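Exo beta-1,2-glucooligosaccharide sophorohydrolase (non-reducing end) (Parabacteroides distasonis ATCC 8503, PDB 5Z06) hydrolyses linear beta-1,2-glucan and beta-1,2-glucooligosaccharides of four or more units, releasing sophorose from the non-reducing end. Local coordinates at residues K386-D391 / S449-W454; W463-I468 / P533-H538; E583-L588 / G609-T614. All blocks are in the same frame, centred on the assembly; numbering follows the deposited sequence.

Contact 1. Residues K386-D391 / S449-W454; sequences KDNGGD and SPDQAW
The backbones of 386-391 and 449-454 come closest at G389 and S449, whose CA atoms lie 4.2 Å apart, next to the two-stranded antiparallel ladder of 390-391 with 447-448. Past that ladder the second segment turns back on itself in an ST turn and ST motif: S449 OG accepts the backbone N-H groups of D451 and Q452. S449 OG itself donates a short bond, 2.5 Å, to N388 OD1, in the amide plane and on a lone pair. N388 carries its CG between the backbone N and the carbonyl carbon (chi1 74°), and this turns the amide across to the turn. Its other arm works as a donor, with N388 ND2 2.9 Å from D451 OD1. D451 OD1 is gripped twice, since Q452 NE2 also donates to it, at 2.8 Å and from the face of the carboxylate opposite to that used by N388 ND2. Q452 NE2 has a further acceptor in the carbonyl of P385. Because G389 has no side chain, P450 can lie flush against the chain, its CD 3.6 Å from G389 CA. Beyond, Q452 crosses K386 at about a right angle, and Q452 OE1 rests 3.4 Å from K386 CA.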
loop_
_atom_site.group_PDB
_atom_site.type_symbol
_atom_site.label_atom_id
_atom_site.label_comp_id
_atom_site.label_asym_id
_atom_site.label_seq_id
_atom_site.Cartn_x
_atom_site.Cartn_y
_atom_site.Cartn_z
ATOM N N LYS A 386 -7.209 -15.575 -16.093
ATOM C CA LYS A 386 -6.053 -15.935 -16.923
ATOM C C LYS A 386 -4.765 -16.032 -16.122
ATOM O O LYS A 386 -3.873 -16.820 -16.455
ATOM C CB LYS A 386 -5.885 -14.941 -18.064
ATOM C CG LYS A 386 -7.094 -14.891 -18.985
ATOM C CD LYS A 386 -6.895 -13.929 -20.134
ATOM C CE LYS A 386 -8.076 -14.033 -21.070
ATOM N NZ LYS A 386 -7.969 -12.972 -22.088
ATOM N N ASP A 387 -4.673 -15.259 -15.043
ATOM C CA ASP A 387 -3.440 -15.194 -14.286
ATOM C C ASP A 387 -3.554 -16.106 -13.108
ATOM O O ASP A 387 -3.542 -15.671 -11.944
ATOM C CB ASP A 387 -3.083 -13.764 -13.860
ATOM C CG ASP A 387 -1.750 -13.693 -13.128
ATOM O OD1 ASP A 387 -0.899 -14.599 -13.328
ATOM O OD2 ASP A 387 -1.574 -12.745 -12.334
ATOM N N ASN A 388 -3.618 -17.389 -13.421
ATOM C CA ASN A 388 -3.940 -18.404 -12.428
ATOM C C ASN A 388 -2.835 -19.432 -12.297
ATOM O O ASN A 388 -3.051 -20.518 -11.785
ATOM C CB ASN A 388 -5.261 -19.054 -12.808
ATOM C CG ASN A 388 -5.140 -19.990 -13.998
ATOM O OD1 ASN A 388 -4.295 -19.792 -14.886
ATOM N ND2 ASN A 388 -5.944 -21.056 -13.989
ATOM N N GLY A 389 -1.639 -19.082 -12.763
ATOM C CA GLY A 389 -0.523 -20.005 -12.787
ATOM C C GLY A 389 0.748 -19.259 -12.496
ATOM O O GLY A 389 0.736 -18.318 -11.690
ATOM N N GLY A 390 1.843 -19.654 -13.139
ATOM C CA GLY A 390 3.119 -19.011 -12.874
ATOM C C GLY A 390 3.188 -17.543 -13.297
ATOM O O GLY A 390 2.638 -17.136 -14.331
ATOM N N ASP A 391 3.822 -16.749 -12.449
ATOM C CA ASP A 391 4.258 -15.400 -12.777
ATOM C C ASP A 391 5.757 -15.381 -12.589
ATOM O O ASP A 391 6.281 -15.371 -11.451
ATOM C CB ASP A 391 3.597 -14.389 -11.875
ATOM C CG ASP A 391 3.940 -12.975 -12.251
ATOM O OD1 ASP A 391 5.123 -12.699 -12.573
ATOM O OD2 ASP A 391 3.015 -12.133 -12.198
ATOM N N SER A 449 -0.125 -20.442 -17.509
ATOM C CA SER A 449 -1.322 -20.937 -16.819
ATOM C C SER A 449 -1.428 -22.458 -16.960
ATOM O O SER A 449 -1.258 -22.959 -18.051
ATOM C CB SER A 449 -2.571 -20.292 -17.400
ATOM O OG SER A 449 -3.724 -21.025 -17.041
ATOM N N PRO A 450 -1.720 -23.186 -15.858
ATOM C CA PRO A 450 -1.860 -24.640 -15.946
ATOM C C PRO A 450 -2.962 -25.081 -16.890
ATOM O O PRO A 450 -2.852 -26.163 -17.449
ATOM C CB PRO A 450 -2.216 -25.052 -14.509
ATOM C CG PRO A 450 -2.910 -23.868 -13.968
ATOM C CD PRO A 450 -2.103 -22.712 -14.514
ATOM N N ASP A 451 -4.012 -24.272 -17.050
ATOM C CA ASP A 451 -5.138 -24.651 -17.900
ATOM C C ASP A 451 -5.297 -23.816 -19.171
ATOM O O ASP A 451 -5.998 -24.241 -20.088
ATOM C CB ASP A 451 -6.449 -24.691 -17.099
ATOM C CG ASP A 451 -6.840 -23.349 -16.477
ATOM O OD1 ASP A 451 -6.111 -22.332 -16.596
ATOM O OD2 ASP A 451 -7.910 -23.337 -15.843
ATOM N N GLN A 452 -4.683 -22.633 -19.198
ATOM C CA GLN A 452 -4.767 -21.718 -20.323
ATOM C C GLN A 452 -3.403 -21.448 -20.937
ATOM O O GLN A 452 -3.281 -20.575 -21.784
ATOM C CB GLN A 452 -5.411 -20.411 -19.873
ATOM C CG GLN A 452 -6.812 -20.585 -19.314
ATOM C CD GLN A 452 -7.188 -19.483 -18.351
ATOM O OE1 GLN A 452 -7.554 -18.379 -18.777
ATOM N NE2 GLN A 452 -7.093 -19.762 -17.048
ATOM N N ALA A 453 -2.375 -22.189 -20.514
ATOM C CA ALA A 453 -1.070 -22.136 -21.146
ATOM C C ALA A 453 -0.590 -20.682 -21.275
ATOM O O ALA A 453 -0.607 -19.954 -20.270
ATOM C CB ALA A 453 -1.104 -22.869 -22.491
ATOM N N TRP A 454 -0.244 -20.246 -22.493
ATOM C CA TRP A 454 0.400 -18.958 -22.742
ATOM C C TRP A 454 -0.588 -17.880 -23.177
ATOM O O TRP A 454 -0.206 -16.953 -23.866
ATOM C CB TRP A 454 1.488 -19.122 -23.799
ATOM C CG TRP A 454 2.383 -20.256 -23.480
ATOM C CD1 TRP A 454 2.335 -21.529 -23.995
ATOM C CD2 TRP A 454 3.432 -20.244 -22.536
ATOM N NE1 TRP A 454 3.318 -22.302 -23.433
ATOM C CE2 TRP A 454 4.011 -21.531 -22.538
ATOM C CE3 TRP A 454 3.954 -19.262 -21.683
ATOM C CZ2 TRP A 454 5.070 -21.860 -21.719
ATOM C CZ3 TRP A 454 5.023 -19.587 -20.877
ATOM C CH2 TRP A 454 5.573 -20.874 -20.903
#

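Contact 2. Residues W463-I468 / P533-H538; sequences WNETMI and PLFFIH
F536 is the hub, with W463 at its edge and the backbone of N464 and E465 over one face, where an Asx turn leads into helix 467-475 of a six-hairpin glycosidase domain. The aromatic part is an offset edge-to-face pair: F536 presents its edge to the five-membered ring of W463, centroids 5.3 Å apart and planes at 73°. W463 NE1 lies near the F536 plane but spends its hydrogen on the carbonyl of G531. Over one face of F536 sits a CH-pi contact, N464 CA 3.7 Å from the ring centroid, while P533 CD lies over the opposite face. Apolar packing adds I537 CG2 at the edge of the W463 ring, 3.8 Å from W463 CZ2. The polar groups arrange themselves round this core. N464 OD1 accepts from the T466 hydroxyl on a lone pair and from the T466 backbone N-H above the amide plane. E465, bent at chi2 (-98°), puts OE1 3.2 Å from F536 CE1 and lays CB against F535 CE1 at 3.6 Å. N464 and E465 also hydrogen-bond to glycerol, probably from the crystallisation liquor, which may mark a pocket. One water joins the two backbones, donating to E465 O at 3.0 Å and to F536 O at 2.6 Å.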
loop_
_atom_site.group_PDB
_atom_site.type_symbol
_atom_site.label_atom_id
_atom_site.label_comp_id
_atom_site.label_asym_id
_atom_site.label_seq_id
_atom_site.Cartn_x
_atom_site.Cartn_y
_atom_site.Cartn_z
ATOM N N TRP A 463 13.832 -1.962 -21.330
ATOM C CA TRP A 463 13.931 -1.590 -19.923
ATOM C C TRP A 463 12.574 -1.605 -19.242
ATOM O O TRP A 463 11.631 -0.931 -19.666
ATOM C CB TRP A 463 14.500 -0.201 -19.785
ATOM C CG TRP A 463 14.492 0.318 -18.380
ATOM C CD1 TRP A 463 13.689 1.310 -17.857
ATOM C CD2 TRP A 463 15.297 -0.147 -17.306
ATOM N NE1 TRP A 463 13.977 1.505 -16.533
ATOM C CE2 TRP A 463 14.957 0.625 -16.160
ATOM C CE3 TRP A 463 16.287 -1.119 -17.196
ATOM C CZ2 TRP A 463 15.585 0.450 -14.934
ATOM C CZ3 TRP A 463 16.917 -1.292 -15.962
ATOM C CH2 TRP A 463 16.567 -0.514 -14.857
ATOM N N ASN A 464 12.490 -2.430 -18.213
ATOM C CA ASN A 464 11.432 -2.371 -17.242
ATOM C C ASN A 464 11.950 -3.019 -15.948
ATOM O O ASN A 464 13.162 -3.054 -15.717
ATOM C CB ASN A 464 10.113 -2.965 -17.798
ATOM C CG ASN A 464 10.161 -4.459 -18.041
ATOM O OD1 ASN A 464 11.188 -5.121 -17.888
ATOM N ND2 ASN A 464 9.026 -4.999 -18.417
ATOM N N GLU A 465 11.060 -3.550 -15.129
ATOM C CA GLU A 465 11.441 -4.065 -13.802
ATOM C C GLU A 465 12.002 -5.467 -13.801
ATOM O O GLU A 465 12.398 -5.958 -12.731
ATOM C CB GLU A 465 10.225 -4.066 -12.864
ATOM C CG GLU A 465 9.108 -5.057 -13.192
ATOM C CD GLU A 465 7.958 -4.431 -13.950
ATOM O OE1 GLU A 465 8.255 -3.732 -14.889
ATOM O OE2 GLU A 465 6.780 -4.648 -13.650
ATOM N N THR A 466 12.019 -6.114 -14.972
ATOM C CA THR A 466 12.183 -7.541 -15.064
ATOM C C THR A 466 13.605 -7.994 -15.345
ATOM O O THR A 466 13.793 -9.149 -15.718
ATOM C CB THR A 466 11.243 -8.141 -16.135
ATOM O OG1 THR A 466 11.757 -7.898 -17.444
ATOM C CG2 THR A 466 9.832 -7.561 -16.003
ATOM N N MET A 467 14.620 -7.142 -15.152
ATOM C CA MET A 467 16.003 -7.594 -15.417
ATOM C C MET A 467 16.378 -8.852 -14.610
ATOM O O MET A 467 17.052 -9.749 -15.133
ATOM C CB MET A 467 17.036 -6.514 -15.127
ATOM C CG MET A 467 18.476 -7.010 -15.287
ATOM S SD MET A 467 19.741 -5.758 -15.069
ATOM C CE MET A 467 19.465 -4.694 -16.471
ATOM N N ILE A 468 15.946 -8.892 -13.354
ATOM C CA ILE A 468 16.319 -9.965 -12.442
ATOM C C ILE A 468 15.664 -11.277 -12.851
ATOM O O ILE A 468 16.160 -12.339 -12.516
ATOM C CB ILE A 468 15.946 -9.635 -10.968
ATOM C CG1 ILE A 468 16.671 -10.549 -9.985
ATOM C CG2 ILE A 468 14.436 -9.715 -10.712
ATOM C CD1 ILE A 468 18.113 -10.197 -9.786
ATOM N N PRO A 533 8.514 4.251 -14.440
ATOM C CA PRO A 533 8.303 4.344 -13.011
ATOM C C PRO A 533 9.593 4.041 -12.299
ATOM O O PRO A 533 10.340 3.141 -12.712
ATOM C CB PRO A 533 7.277 3.256 -12.725
ATOM C CG PRO A 533 6.635 2.952 -14.039
ATOM C CD PRO A 533 7.674 3.225 -15.068
ATOM N N LEU A 534 9.864 4.791 -11.244
ATOM C CA LEU A 534 11.134 4.648 -10.556
ATOM C C LEU A 534 11.346 3.306 -9.880
ATOM O O LEU A 534 12.487 2.962 -9.580
ATOM C CB LEU A 534 11.343 5.770 -9.551
ATOM C CG LEU A 534 12.769 6.046 -9.101
ATOM C CD1 LEU A 534 13.686 6.311 -10.281
ATOM C CD2 LEU A 534 12.766 7.246 -8.157
ATOM N N PHE A 535 10.289 2.530 -9.648
ATOM C CA PHE A 535 10.479 1.200 -9.055
ATOM C C PHE A 535 11.267 0.255 -9.954
ATOM O O PHE A 535 11.782 -0.760 -9.483
ATOM C CB PHE A 535 9.157 0.567 -8.625
ATOM C CG PHE A 535 8.383 -0.079 -9.733
ATOM C CD1 PHE A 535 8.616 -1.407 -10.068
ATOM C CD2 PHE A 535 7.393 0.609 -10.416
ATOM C CE1 PHE A 535 7.890 -2.043 -11.063
ATOM C CE2 PHE A 535 6.665 -0.013 -11.429
ATOM C CZ PHE A 535 6.906 -1.341 -11.745
ATOM N N PHE A 536 11.364 0.597 -11.237
ATOM C CA PHE A 536 12.243 -0.100 -12.157
ATOM C C PHE A 536 13.698 -0.195 -11.674
ATOM O O PHE A 536 14.351 -1.222 -11.904
ATOM C CB PHE A 536 12.177 0.553 -13.539
ATOM C CG PHE A 536 10.907 0.282 -14.306
ATOM C CD1 PHE A 536 9.784 -0.332 -13.735
ATOM C CD2 PHE A 536 10.834 0.677 -15.625
ATOM C CE1 PHE A 536 8.651 -0.555 -14.486
ATOM C CE2 PHE A 536 9.702 0.446 -16.377
ATOM C CZ PHE A 536 8.610 -0.181 -15.805
ATOM N N ILE A 537 14.199 0.843 -11.007
ATOM C CA ILE A 537 15.551 0.789 -10.449
ATOM C C ILE A 537 15.656 0.182 -9.035
ATOM O O ILE A 537 16.714 0.195 -8.420
ATOM C CB ILE A 537 16.258 2.160 -10.517
ATOM C CG1 ILE A 537 15.602 3.190 -9.582
ATOM C CG2 ILE A 537 16.263 2.648 -11.949
ATOM C CD1 ILE A 537 16.501 4.337 -9.249
ATOM N N HIS A 538 14.556 -0.366 -8.539
ATOM C CA HIS A 538 14.492 -0.920 -7.207
ATOM C C HIS A 538 14.440 -2.433 -7.267
ATOM O O HIS A 538 15.385 -3.089 -6.847
ATOM C CB HIS A 538 13.266 -0.389 -6.457
ATOM C CG HIS A 538 13.285 1.089 -6.274
ATOM N ND1 HIS A 538 12.139 1.826 -6.063
ATOM C CD2 HIS A 538 14.312 1.974 -6.291
ATOM C CE1 HIS A 538 12.455 3.108 -5.998
ATOM N NE2 HIS A 538 13.768 3.224 -6.114
HETATM O O HOH W 1 13.299 -3.542 -11.227
#

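Contact 3. Residues E583-L588 / G609-T614; sequences EDCWGL and GTMAPT
M611 does most of the touching here, folding its thioether against the backbone of C585, W586 and G587 in a buried join between an irregular loop and an edge strand. The strand is short and weakly bonded, about 610-611, and the loop runs close by it, with L588 CA and M611 CA 5.7 Å apart. This is the tight half. M611 leaves the strand with CG anti to the backbone N, then bends twice, at chi2 (61°) and chi3 (65°), which brings the sulfur and methyl back to the loop. M611 SD settles 3.3 Å from W586 C, against the peptide group that joins W586 to G587. The methyl CE lies between the W586 backbone and L588, whose side chain crosses that of M611 at about a right angle, L588 CD2 to M611 CE 3.7 Å. C585 SG closes in on the near part of the chain, 4.0 Å from M611 CG. The closest approach is that of L588 CD2 to T610 O, 3.1 Å, so one methyl branch of the leucine is pressed hard on the strand's carbonyl.

Toward A612 the packing is looser and a single bound water bridges the two segments. G587 O and A612 O stay 3.8 Å apart. The water donates to W586 O and to A612 O, 2.7 Å from each, and so links the loop to the residue just past the strand.

W586 leaves the backbone away from 609-614, and its NE1 donates to A626 O of helix 624-636. M611 is held by its backbone to F652 in the three-stranded antiparallel sheet, of which 610-611 is an outer strand, and its side chain also touches Y634 of helix 624-636 and C571 of helix 556-573.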
loop_
_atom_site.group_PDB
_atom_site.type_symbol
_atom_site.label_atom_id
_atom_site.label_comp_id
_atom_site.label_asym_id
_atom_site.label_seq_id
_atom_site.Cartn_x
_atom_site.Cartn_y
_atom_site.Cartn_z
ATOM N N GLU A 583 12.623 19.124 -4.259
ATOM C CA GLU A 583 13.844 18.384 -4.009
ATOM C C GLU A 583 13.686 17.297 -2.955
ATOM O O GLU A 583 14.443 16.317 -2.946
ATOM C CB GLU A 583 14.955 19.336 -3.594
ATOM C CG GLU A 583 16.316 18.689 -3.690
ATOM C CD GLU A 583 17.454 19.666 -3.586
ATOM O OE1 GLU A 583 17.207 20.901 -3.649
ATOM O OE2 GLU A 583 18.595 19.167 -3.460
ATOM N N ASP A 584 12.717 17.506 -2.076
ATOM C CA ASP A 584 12.467 16.630 -0.965
ATOM C C ASP A 584 11.157 15.855 -1.162
ATOM O O ASP A 584 10.646 15.214 -0.256
ATOM C CB ASP A 584 12.517 17.443 0.339
ATOM C CG ASP A 584 11.484 18.537 0.402
ATOM O OD1 ASP A 584 10.762 18.754 -0.590
ATOM O OD2 ASP A 584 11.382 19.176 1.466
ATOM N N CYS A 585 10.620 15.910 -2.367
ATOM C CA CYS A 585 9.382 15.246 -2.655
ATOM C C CYS A 585 9.388 14.861 -4.107
ATOM O O CYS A 585 8.996 15.632 -4.985
ATOM C CB CYS A 585 8.192 16.125 -2.321
ATOM S SG CYS A 585 6.649 15.223 -2.561
ATOM N N TRP A 586 9.853 13.640 -4.345
ATOM C CA TRP A 586 10.137 13.170 -5.685
ATOM C C TRP A 586 10.163 11.664 -5.670
ATOM O O TRP A 586 10.198 11.064 -4.611
ATOM C CB TRP A 586 11.503 13.688 -6.111
ATOM C CG TRP A 586 12.629 13.116 -5.273
ATOM C CD1 TRP A 586 13.058 13.559 -4.053
ATOM C CD2 TRP A 586 13.426 11.985 -5.590
ATOM N NE1 TRP A 586 14.098 12.760 -3.594
ATOM C CE2 TRP A 586 14.336 11.787 -4.520
ATOM C CE3 TRP A 586 13.469 11.120 -6.672
ATOM C CZ2 TRP A 586 15.288 10.764 -4.520
ATOM C CZ3 TRP A 586 14.413 10.091 -6.669
ATOM C CH2 TRP A 586 15.306 9.928 -5.601
ATOM N N GLY A 587 10.234 11.070 -6.849
ATOM C CA GLY A 587 10.311 9.614 -6.998
ATOM C C GLY A 587 9.015 9.062 -7.516
ATOM O O GLY A 587 8.475 8.115 -6.968
ATOM N N LEU A 588 8.527 9.641 -8.602
ATOM C CA LEU A 588 7.330 9.170 -9.217
ATOM C C LEU A 588 7.465 7.730 -9.616
ATOM O O LEU A 588 8.454 7.325 -10.227
ATOM C CB LEU A 588 6.953 10.036 -10.421
ATOM C CG LEU A 588 6.456 11.433 -9.980
ATOM C CD1 LEU A 588 6.381 12.408 -11.140
ATOM C CD2 LEU A 588 5.102 11.335 -9.321
ATOM N N GLY A 609 0.198 14.452 -9.629
ATOM C CA GLY A 609 0.393 14.965 -8.269
ATOM C C GLY A 609 0.590 13.905 -7.213
ATOM O O GLY A 609 0.847 14.218 -6.049
ATOM N N THR A 610 0.508 12.657 -7.636
ATOM C CA THR A 610 0.577 11.544 -6.726
ATOM C C THR A 610 2.003 11.086 -6.585
ATOM O O THR A 610 2.632 10.700 -7.569
ATOM C CB THR A 610 -0.217 10.373 -7.253
ATOM O OG1 THR A 610 -1.530 10.828 -7.520
ATOM C CG2 THR A 610 -0.231 9.228 -6.240
ATOM N N MET A 611 2.465 11.065 -5.339
ATOM C CA MET A 611 3.814 10.690 -5.008
ATOM C C MET A 611 3.772 9.488 -4.066
ATOM O O MET A 611 3.142 9.543 -3.013
ATOM C CB MET A 611 4.510 11.864 -4.330
ATOM C CG MET A 611 6.014 11.669 -4.166
ATOM S SD MET A 611 6.874 11.462 -5.734
ATOM C CE MET A 611 6.591 13.080 -6.445
ATOM N N ALA A 612 4.445 8.417 -4.468
ATOM C CA ALA A 612 4.588 7.230 -3.642
ATOM C C ALA A 612 5.937 7.338 -2.947
ATOM O O ALA A 612 6.976 7.323 -3.608
ATOM C CB ALA A 612 4.514 5.972 -4.494
ATOM N N PRO A 613 5.947 7.443 -1.610
ATOM C CA PRO A 613 7.224 7.582 -0.901
ATOM C C PRO A 613 8.274 6.534 -1.248
ATOM O O PRO A 613 9.469 6.803 -1.139
ATOM C CB PRO A 613 6.829 7.458 0.572
ATOM C CG PRO A 613 5.418 7.910 0.613
ATOM C CD PRO A 613 4.800 7.533 -0.694
ATOM N N THR A 614 7.834 5.352 -1.650
ATOM C CA THR A 614 8.773 4.301 -1.997
ATOM C C THR A 614 9.725 4.720 -3.127
ATOM O O THR A 614 10.851 4.246 -3.176
ATOM C CB THR A 614 8.065 2.974 -2.313
ATOM O OG1 THR A 614 9.024 1.924 -2.335
ATOM C CG2 THR A 614 7.341 3.025 -3.671
HETATM O O HOH W 2 8.833 9.227 -3.236
#

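Overall arrangement
From the N terminus the chain first builds the beta-rich part that holds the calcium ion, then enters the helical domain where all three contacts lie. Contact 1 closes a loop holding helices 392-408 and 414-428. Contact 2 closes the next, carrying helices 467-475, 485-490 and 495-505, and contact 3 a short one with strands 590-592 and 597-599. They run in series; none nest or cross. Contacts 1 and 2 do not touch, their nearest atoms about 8 Å apart, though T466 and I468 pack on helix 392-408, inside the first loop. Contacts 2 and 3 do meet: L534 N lies 3.1 Å from L588 O, a probable hydrogen bond, and L534 also packs on W586.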